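Local structure of SAM-dependent methyltransferase (Pyrococcus horikoshii, 1WZN) at residues Y2-D13 against L71-K82. The protein probably transfers a methyl group from S-adenosylmethionine to an acceptor, leaving S-adenosyl-L-homocysteine as the product. Sequence-based numbering, arbitrary orientation.
Sequences YELYTLLAEYYD and LHEEMLRVARRK. With SAH (S-adenosyl-L-homocysteine), chain F; SO4 (sulfate ion), chain D.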
ATOM      1  N   TYR A   2      26.099  14.809   8.493  1.00 25.39           N
ATOM      2  CA  TYR A   2      26.011  16.104   9.160  1.00 22.49           C
ATOM      3  C   TYR A   2      25.687  17.289   8.250  1.00 22.30           C
ATOM      4  O   TYR A   2      25.789  18.438   8.685  1.00 21.08           O
ATOM      5  CB  TYR A   2      27.304  16.410   9.922  1.00 21.51           C
ATOM      6  CG  TYR A   2      27.745  15.325  10.884  1.00 19.58           C
ATOM      7  CD1 TYR A   2      26.839  14.727  11.762  1.00 20.48           C
ATOM      8  CD2 TYR A   2      29.082  14.934  10.945  1.00 23.53           C
ATOM      9  CE1 TYR A   2      27.258  13.766  12.685  1.00 21.65           C
ATOM     10  CE2 TYR A   2      29.513  13.974  11.861  1.00 24.91           C
ATOM     11  CZ  TYR A   2      28.598  13.397  12.728  1.00 24.64           C
ATOM     12  OH  TYR A   2      29.029  12.468  13.647  1.00 25.97           O
ATOM     13  N   GLU A   3      25.294  17.028   7.004  1.00 21.46           N
ATOM     14  CA  GLU A   3      24.952  18.114   6.078  1.00 22.42           C
ATOM     15  C   GLU A   3      23.897  19.041   6.677  1.00 20.85           C
ATOM     16  O   GLU A   3      23.883  20.243   6.411  1.00 20.78           O
ATOM     17  CB  GLU A   3      24.390  17.566   4.762  1.00 25.10           C
ATOM     18  CG  GLU A   3      25.337  16.733   3.930  1.00 29.31           C
ATOM     19  CD  GLU A   3      25.662  15.392   4.559  1.00 31.01           C
ATOM     20  OE1 GLU A   3      24.827  14.842   5.327  1.00 30.77           O
ATOM     21  OE2 GLU A   3      26.758  14.879   4.260  1.00 33.43           O
ATOM     22  N   LEU A   4      22.999  18.465   7.465  1.00 20.95           N
ATOM     23  CA  LEU A   4      21.920  19.223   8.091  1.00 21.97           C
ATOM     24  C   LEU A   4      22.411  20.206   9.151  1.00 22.38           C
ATOM     25  O   LEU A   4      21.761  21.218   9.418  1.00 22.81           O
ATOM     26  CB  LEU A   4      20.921  18.250   8.721  1.00 23.95           C
ATOM     27  CG  LEU A   4      19.645  18.798   9.358  1.00 23.77           C
ATOM     28  CD1 LEU A   4      18.791  19.491   8.299  1.00 25.67           C
ATOM     29  CD2 LEU A   4      18.873  17.648   9.995  1.00 24.54           C
ATOM     30  N   TYR A   5      23.573  19.916   9.735  1.00 20.80           N
ATOM     31  CA  TYR A   5      24.130  20.740  10.806  1.00 20.06           C
ATOM     32  C   TYR A   5      25.249  21.679  10.395  1.00 20.73           C
ATOM     33  O   TYR A   5      25.778  22.434  11.218  1.00 21.17           O
ATOM     34  CB  TYR A   5      24.610  19.818  11.923  1.00 19.88           C
ATOM     35  CG  TYR A   5      23.582  18.760  12.230  1.00 20.54           C
ATOM     36  CD1 TYR A   5      22.255  19.112  12.454  1.00 19.73           C
ATOM     37  CD2 TYR A   5      23.921  17.408  12.265  1.00 19.10           C
ATOM     38  CE1 TYR A   5      21.289  18.157  12.702  1.00 20.36           C
ATOM     39  CE2 TYR A   5      22.956  16.437  12.516  1.00 19.55           C
ATOM     40  CZ  TYR A   5      21.643  16.823  12.730  1.00 19.70           C
ATOM     41  OH  TYR A   5      20.664  15.889  12.953  1.00 22.20           O
ATOM     42  N   THR A   6      25.609  21.634   9.121  1.00 19.80           N
ATOM     43  CA  THR A   6      26.649  22.506   8.601  1.00 21.15           C
ATOM     44  C   THR A   6      26.100  23.403   7.493  1.00 21.52           C
ATOM     45  O   THR A   6      25.760  24.559   7.701  1.00 20.11           O
ATOM     46  CB  THR A   6      27.807  21.641   8.090  1.00 21.56           C
ATOM     47  OG1 THR A   6      27.305  20.645   7.191  1.00 22.45           O
ATOM     48  CG2 THR A   6      28.496  20.945   9.263  1.00 23.16           C
ATOM     49  N   LEU A   7      26.028  22.845   6.274  1.00 21.98           N
ATOM     50  CA  LEU A   7      25.547  23.657   5.163  1.00 21.50           C
ATOM     51  C   LEU A   7      24.080  24.089   5.333  1.00 20.17           C
ATOM     52  O   LEU A   7      23.660  25.128   4.842  1.00 21.17           O
ATOM     53  CB  LEU A   7      25.759  22.890   3.854  1.00 24.97           C
ATOM     54  CG  LEU A   7      27.247  22.717   3.524  1.00 28.88           C
ATOM     55  CD1 LEU A   7      27.570  21.338   2.947  1.00 32.29           C
ATOM     56  CD2 LEU A   7      27.765  23.742   2.511  1.00 32.23           C
ATOM     57  N   LEU A   8      23.275  23.246   6.034  1.00 19.78           N
ATOM     58  CA  LEU A   8      21.846  23.567   6.194  1.00 17.57           C
ATOM     59  C   LEU A   8      21.544  24.149   7.579  1.00 17.19           C
ATOM     60  O   LEU A   8      20.403  24.369   7.967  1.00 16.69           O
ATOM     61  CB  LEU A   8      21.009  22.290   5.991  1.00 17.85           C
ATOM     62  CG  LEU A   8      20.923  21.856   4.523  1.00 18.02           C
ATOM     63  CD1 LEU A   8      20.297  20.470   4.369  1.00 17.95           C
ATOM     64  CD2 LEU A   8      20.075  22.807   3.671  1.00 19.77           C
ATOM     65  N   ALA A   9      22.563  24.434   8.385  1.00 16.98           N
ATOM     66  CA  ALA A   9      22.331  24.947   9.737  1.00 16.64           C
ATOM     67  C   ALA A   9      21.378  26.141   9.820  1.00 15.81           C
ATOM     68  O   ALA A   9      20.480  26.156  10.655  1.00 16.31           O
ATOM     69  CB  ALA A   9      23.669  25.295  10.406  1.00 16.08           C
ATOM     70  N   GLU A  10      21.574  27.141   8.966  1.00 17.78           N
ATOM     71  CA  GLU A  10      20.712  28.321   8.986  1.00 18.05           C
ATOM     72  C   GLU A  10      19.258  28.015   8.602  1.00 20.73           C
ATOM     73  O   GLU A  10      18.382  28.868   8.758  1.00 21.21           O
ATOM     74  CB  GLU A  10      21.264  29.412   8.053  1.00 20.13           C
ATOM     75  CG  GLU A  10      22.602  30.024   8.465  1.00 19.34           C
ATOM     76  CD  GLU A  10      22.562  30.713   9.824  1.00 19.49           C
ATOM     77  OE1 GLU A  10      21.468  31.128  10.264  1.00 21.21           O
ATOM     78  OE2 GLU A  10      23.634  30.847  10.446  1.00 22.53           O
ATOM     79  N   TYR A  11      18.999  26.804   8.109  1.00 19.43           N
ATOM     80  CA  TYR A  11      17.647  26.408   7.721  1.00 18.86           C
ATOM     81  C   TYR A  11      17.047  25.410   8.705  1.00 19.26           C
ATOM     82  O   TYR A  11      15.880  25.039   8.588  1.00 20.02           O
ATOM     83  CB  TYR A  11      17.651  25.781   6.319  1.00 20.17           C
ATOM     84  CG  TYR A  11      18.079  26.729   5.222  1.00 20.71           C
ATOM     85  CD1 TYR A  11      17.196  27.680   4.708  1.00 20.52           C
ATOM     86  CD2 TYR A  11      19.379  26.697   4.723  1.00 18.93           C
ATOM     87  CE1 TYR A  11      17.604  28.581   3.720  1.00 21.16           C
ATOM     88  CE2 TYR A  11      19.795  27.592   3.736  1.00 22.41           C
ATOM     89  CZ  TYR A  11      18.903  28.529   3.243  1.00 20.84           C
ATOM     90  OH  TYR A  11      19.321  29.410   2.274  1.00 24.73           O
ATOM     91  N   TYR A  12      17.842  24.973   9.676  1.00 18.12           N
ATOM     92  CA  TYR A  12      17.367  24.000  10.658  1.00 16.77           C
ATOM     93  C   TYR A  12      16.066  24.407  11.366  1.00 16.22           C
ATOM     94  O   TYR A  12      15.127  23.616  11.458  1.00 16.56           O
ATOM     95  CB  TYR A  12      18.455  23.740  11.713  1.00 16.74           C
ATOM     96  CG  TYR A  12      18.139  22.571  12.628  1.00 17.21           C
ATOM     97  CD1 TYR A  12      18.444  21.257  12.251  1.00 15.89           C
ATOM     98  CD2 TYR A  12      17.507  22.774  13.851  1.00 17.10           C
ATOM     99  CE1 TYR A  12      18.123  20.181  13.075  1.00 16.25           C
ATOM    100  CE2 TYR A  12      17.181  21.704  14.681  1.00 16.83           C
ATOM    101  CZ  TYR A  12      17.491  20.411  14.284  1.00 17.14           C
ATOM    102  OH  TYR A  12      17.148  19.356  15.093  1.00 18.92           O
ATOM    103  N   ASP A  13      16.008  25.634  11.877  1.00 16.62           N
ATOM    104  CA  ASP A  13      14.815  26.092  12.578  1.00 15.70           C
ATOM    105  C   ASP A  13      13.604  26.191  11.645  1.00 16.77           C
ATOM    106  O   ASP A  13      12.463  26.064  12.086  1.00 17.30           O
ATOM    107  CB  ASP A  13      15.075  27.445  13.263  1.00 16.86           C
ATOM    108  CG  ASP A  13      15.981  27.313  14.485  1.00 16.96           C
ATOM    109  OD1 ASP A  13      16.399  26.176  14.789  1.00 14.35           O
ATOM    110  OD2 ASP A  13      16.271  28.340  15.139  1.00 17.55           O
ATOM    111  N   LEU A  71      28.810  19.603  18.440  1.00 15.04           N
ATOM    112  CA  LEU A  71      29.958  19.320  17.601  1.00 15.81           C
ATOM    113  C   LEU A  71      30.142  20.365  16.505  1.00 17.26           C
ATOM    114  O   LEU A  71      31.267  20.666  16.109  1.00 17.86           O
ATOM    115  CB  LEU A  71      29.792  17.936  16.956  1.00 17.44           C
ATOM    116  CG  LEU A  71      30.935  17.412  16.081  1.00 19.10           C
ATOM    117  CD1 LEU A  71      32.205  17.282  16.916  1.00 21.73           C
ATOM    118  CD2 LEU A  71      30.543  16.053  15.502  1.00 21.11           C
ATOM    119  N   HIS A  72      29.038  20.929  16.024  1.00 16.41           N
ATOM    120  CA  HIS A  72      29.113  21.887  14.934  1.00 16.10           C
ATOM    121  C   HIS A  72      28.913  23.359  15.268  1.00 16.90           C
ATOM    122  O   HIS A  72      27.861  23.772  15.758  1.00 15.36           O
ATOM    123  CB  HIS A  72      28.135  21.468  13.832  1.00 16.87           C
ATOM    124  CG  HIS A  72      28.437  20.120  13.252  1.00 17.52           C
ATOM    125  ND1 HIS A  72      27.782  18.975  13.650  1.00 19.61           N
ATOM    126  CD2 HIS A  72      29.363  19.731  12.345  1.00 16.78           C
ATOM    127  CE1 HIS A  72      28.294  17.935  13.012  1.00 18.93           C
ATOM    128  NE2 HIS A  72      29.254  18.367  12.216  1.00 17.47           N
ATOM    129  N   GLU A  73      29.943  24.142  14.969  1.00 17.21           N
ATOM    130  CA  GLU A  73      29.942  25.578  15.201  1.00 18.48           C
ATOM    131  C   GLU A  73      28.826  26.251  14.404  1.00 17.54           C
ATOM    132  O   GLU A  73      28.274  27.267  14.829  1.00 15.12           O
ATOM    133  CB  GLU A  73      31.298  26.158  14.787  1.00 21.91           C
ATOM    134  CG  GLU A  73      31.510  27.605  15.179  1.00 27.54           C
ATOM    135  CD  GLU A  73      31.347  27.819  16.671  1.00 28.58           C
ATOM    136  OE1 GLU A  73      31.945  27.053  17.455  1.00 30.43           O
ATOM    137  OE2 GLU A  73      30.621  28.756  17.056  1.00 32.51           O
ATOM    138  N   GLU A  74      28.492  25.687  13.245  1.00 16.52           N
ATOM    139  CA  GLU A  74      27.434  26.271  12.423  1.00 16.89           C
ATOM    140  C   GLU A  74      26.091  26.271  13.160  1.00 17.51           C
ATOM    141  O   GLU A  74      25.277  27.186  12.992  1.00 15.51           O
ATOM    142  CB  GLU A  74      27.303  25.517  11.092  1.00 17.71           C
ATOM    143  CG  GLU A  74      28.551  25.592  10.212  1.00 19.79           C
ATOM    144  CD  GLU A  74      29.484  24.410  10.404  1.00 22.06           C
ATOM    145  OE1 GLU A  74      29.584  23.897  11.543  1.00 20.30           O
ATOM    146  OE2 GLU A  74      30.128  23.998   9.416  1.00 23.34           O
ATOM    147  N   MET A  75      25.857  25.241  13.971  1.00 15.70           N
ATOM    148  CA  MET A  75      24.616  25.161  14.742  1.00 16.09           C
ATOM    149  C   MET A  75      24.683  26.121  15.929  1.00 15.60           C
ATOM    150  O   MET A  75      23.720  26.842  16.212  1.00 16.67           O
ATOM    151  CB  MET A  75      24.386  23.732  15.248  1.00 15.56           C
ATOM    152  CG  MET A  75      24.152  22.702  14.140  1.00 16.76           C
ATOM    153  SD  MET A  75      22.581  22.953  13.274  1.00 16.20           S
ATOM    154  CE  MET A  75      21.451  22.278  14.446  1.00 12.97           C
ATOM    155  N   LEU A  76      25.817  26.126  16.626  1.00 15.79           N
ATOM    156  CA  LEU A  76      26.010  27.006  17.777  1.00 16.38           C
ATOM    157  C   LEU A  76      25.873  28.477  17.379  1.00 17.85           C
ATOM    158  O   LEU A  76      25.410  29.307  18.168  1.00 16.27           O
ATOM    159  CB  LEU A  76      27.392  26.774  18.401  1.00 16.84           C
ATOM    160  CG  LEU A  76      27.690  25.377  18.962  1.00 15.37           C
ATOM    161  CD1 LEU A  76      29.118  25.316  19.479  1.00 16.62           C
ATOM    162  CD2 LEU A  76      26.703  25.054  20.074  1.00 15.77           C
ATOM    163  N   ARG A  77      26.280  28.800  16.155  1.00 18.89           N
ATOM    164  CA  ARG A  77      26.187  30.174  15.679  1.00 19.49           C
ATOM    165  C   ARG A  77      24.739  30.645  15.767  1.00 18.74           C
ATOM    166  O   ARG A  77      24.465  31.768  16.196  1.00 16.06           O
ATOM    167  CB  ARG A  77      26.683  30.269  14.233  1.00 21.84           C
ATOM    168  CG  ARG A  77      26.643  31.675  13.666  1.00 24.78           C
ATOM    169  CD  ARG A  77      27.208  31.730  12.254  1.00 26.53           C
ATOM    170  NE  ARG A  77      27.176  33.094  11.731  1.00 31.94           N
ATOM    171  CZ  ARG A  77      27.649  33.454  10.541  1.00 34.41           C
ATOM    172  NH1 ARG A  77      28.198  32.548   9.739  1.00 33.75           N
ATOM    173  NH2 ARG A  77      27.575  34.721  10.153  1.00 34.08           N
ATOM    174  N   VAL A  78      23.817  29.774  15.357  1.00 16.73           N
ATOM    175  CA  VAL A  78      22.390  30.073  15.395  1.00 16.89           C
ATOM    176  C   VAL A  78      21.903  30.173  16.834  1.00 15.52           C
ATOM    177  O   VAL A  78      21.162  31.086  17.189  1.00 15.22           O
ATOM    178  CB  VAL A  78      21.566  28.969  14.667  1.00 16.58           C
ATOM    179  CG1 VAL A  78      20.069  29.290  14.739  1.00 16.27           C
ATOM    180  CG2 VAL A  78      22.026  28.851  13.220  1.00 17.25           C
ATOM    181  N   ALA A  79      22.314  29.222  17.664  1.00 15.38           N
ATOM    182  CA  ALA A  79      21.913  29.227  19.067  1.00 15.75           C
ATOM    183  C   ALA A  79      22.333  30.523  19.775  1.00 17.16           C
ATOM    184  O   ALA A  79      21.537  31.141  20.488  1.00 14.77           O
ATOM    185  CB  ALA A  79      22.513  28.017  19.784  1.00 14.64           C
ATOM    186  N   ARG A  80      23.580  30.937  19.574  1.00 17.28           N
ATOM    187  CA  ARG A  80      24.074  32.154  20.217  1.00 18.33           C
ATOM    188  C   ARG A  80      23.333  33.396  19.741  1.00 17.61           C
ATOM    189  O   ARG A  80      23.068  34.312  20.526  1.00 17.74           O
ATOM    190  CB  ARG A  80      25.577  32.327  19.968  1.00 20.21           C
ATOM    191  CG  ARG A  80      26.448  31.260  20.616  1.00 22.94           C
ATOM    192  CD  ARG A  80      27.907  31.675  20.596  1.00 25.93           C
ATOM    193  NE  ARG A  80      28.796  30.643  21.119  1.00 26.77           N
ATOM    194  CZ  ARG A  80      29.492  29.797  20.366  1.00 24.39           C
ATOM    195  NH1 ARG A  80      29.405  29.853  19.046  1.00 25.29           N
ATOM    196  NH2 ARG A  80      30.293  28.907  20.936  1.00 24.73           N
ATOM    197  N   ARG A  81      23.003  33.425  18.454  1.00 17.82           N
ATOM    198  CA  ARG A  81      22.288  34.557  17.877  1.00 17.80           C
ATOM    199  C   ARG A  81      20.925  34.702  18.549  1.00 19.16           C
ATOM    200  O   ARG A  81      20.532  35.800  18.954  1.00 16.85           O
ATOM    201  CB  ARG A  81      22.105  34.346  16.370  1.00 19.34           C
ATOM    202  CG  ARG A  81      21.377  35.476  15.649  1.00 20.46           C
ATOM    203  CD  ARG A  81      21.070  35.095  14.206  1.00 18.78           C
ATOM    204  NE  ARG A  81      22.270  34.672  13.492  1.00 21.35           N
ATOM    205  CZ  ARG A  81      22.351  33.559  12.766  1.00 22.06           C
ATOM    206  NH1 ARG A  81      21.299  32.756  12.661  1.00 22.64           N
ATOM    207  NH2 ARG A  81      23.483  33.242  12.157  1.00 21.04           N
ATOM    208  N   LYS A  82      20.205  33.588  18.668  1.00 17.58           N
ATOM    209  CA  LYS A  82      18.890  33.606  19.291  1.00 17.64           C
ATOM    210  C   LYS A  82      18.968  33.937  20.777  1.00 17.63           C
ATOM    211  O   LYS A  82      18.122  34.668  21.295  1.00 17.93           O
ATOM    212  CB  LYS A  82      18.181  32.261  19.086  1.00 17.44           C
ATOM    213  CG  LYS A  82      17.840  31.979  17.626  1.00 20.50           C
ATOM    214  CD  LYS A  82      16.971  30.727  17.461  1.00 22.30           C
ATOM    215  CE  LYS A  82      17.676  29.486  17.969  1.00 22.69           C
ATOM    216  NZ  LYS A  82      16.853  28.244  17.792  1.00 18.16           N
TER
HETATM  217  N   SAH F1001      19.077  19.120  20.654  1.00 16.53           N
HETATM  218  CA  SAH F1001      18.727  19.937  19.415  1.00 16.95           C
HETATM  219  CB  SAH F1001      19.296  19.452  18.110  1.00 18.90           C
HETATM  220  CG  SAH F1001      18.945  18.081  17.555  1.00 17.92           C
HETATM  221  SD  SAH F1001      19.938  17.891  16.006  1.00 17.57           S
HETATM  222  C   SAH F1001      17.134  20.005  19.369  1.00 18.08           C
HETATM  223  O   SAH F1001      16.462  19.442  20.253  1.00 17.25           O
HETATM  224  OXT SAH F1001      16.631  20.679  18.385  1.00 20.54           O
HETATM  225  C5' SAH F1001      21.215  16.774  16.443  1.00 16.16           C
HETATM  226  C4' SAH F1001      22.522  17.555  16.954  1.00 15.87           C
HETATM  227  O4' SAH F1001      23.440  16.489  17.222  1.00 17.24           O
HETATM  228  C3' SAH F1001      23.227  18.412  15.929  1.00 17.57           C
HETATM  229  O3' SAH F1001      23.258  19.776  16.352  1.00 16.94           O
HETATM  230  C2' SAH F1001      24.649  17.725  15.805  1.00 15.43           C
HETATM  231  O2' SAH F1001      25.680  18.660  15.512  1.00 18.24           O
HETATM  232  C1' SAH F1001      24.790  17.041  17.153  1.00 15.89           C
HETATM  233  N9  SAH F1001      25.668  16.031  17.258  1.00 17.41           N
HETATM  234  C8  SAH F1001      25.791  14.813  16.603  1.00 17.36           C
HETATM  235  N7  SAH F1001      26.785  14.078  16.982  1.00 17.55           N
HETATM  236  C5  SAH F1001      27.422  14.846  17.995  1.00 17.74           C
HETATM  237  C6  SAH F1001      28.577  14.573  18.802  1.00 17.62           C
HETATM  238  N6  SAH F1001      29.300  13.448  18.712  1.00 17.64           N
HETATM  239  N1  SAH F1001      28.904  15.570  19.698  1.00 15.44           N
HETATM  240  C2  SAH F1001      28.196  16.729  19.819  1.00 17.18           C
HETATM  241  N3  SAH F1001      27.080  17.025  19.063  1.00 16.44           N
HETATM  242  C4  SAH F1001      26.755  16.044  18.176  1.00 16.93           C
HETATM  243  S   SO4 D1004      25.636  36.080  13.582  1.00 48.91           S
HETATM  244  O1  SO4 D1004      26.589  35.183  14.263  1.00 48.72           O
HETATM  245  O2  SO4 D1004      24.438  36.272  14.424  1.00 48.59           O
HETATM  246  O3  SO4 D1004      25.245  35.487  12.291  1.00 49.61           O
HETATM  247  O4  SO4 D1004      26.284  37.387  13.351  1.00 50.39           O
HETATM  248  O   HOH W   1      25.448  28.824  10.803  1.00 20.79           O
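Glu10 meets Arg81 end-on, each carboxylate oxygen taking one guanidinium nitrogen. Arg81 NH2 reaches Glu10 OE2 at 2.9 Å in an almost straight bond (176°). The NH1 bond to OE1 is more bent, and the two flat groups are turned 41° apart. Glu10 OE2 has a second donor, a water that also donates to the backbone O of Glu74. Arg81 NE and NH2 hold a sulfate, probably from the crystallisation liquor, and Arg77 NE also binds it. A leucine in place of Arg81 would probably leave the carboxylate of Glu10 without its paired donors and the sulfate less firmly held.

Further along the helix, Lys82 NZ forms a salt bridge with Asp13 OD2 at 2.7 Å. The other oxygen, Asp13 OD1, is hydrogen-bonded to Thr52 OG1.

Between the charged pairs and the cofactor the packing is apolar. Met75 bends at both chi2 and chi3, which carries CE over one face of the Tyr12 ring, 3.9 Å from its centroid, a CH-pi contact. Its SD lies at the edge of the Tyr5 ring. Ala9 CB packs on Glu74 CB at 3.7 Å. Tyr5 O is buried here against Met75 CG and has no hydrogen-bond partner.

His72 sits at the N-cap of helix 73-85. His72 CE1 lies over one face of the Tyr2 ring, toward its rim, 3.4 Å from Tyr2 CG. ND1 of His72 donates to ribose O2' of S-adenosyl-L-homocysteine at 2.8 Å, nearly straight (174°). The ribose C3' lies over the centre of the Tyr5 ring, whose OH is hydrogen-bonded to Tyr118 OH. Tyr12 OH lies 3.3 Å from the ligand SD. The N-terminal segment thus closes over the ribose and sulfur of the ligand, beside the helix after strand 65-70, in the cofactor site of a Rossmann-like class I methyltransferase.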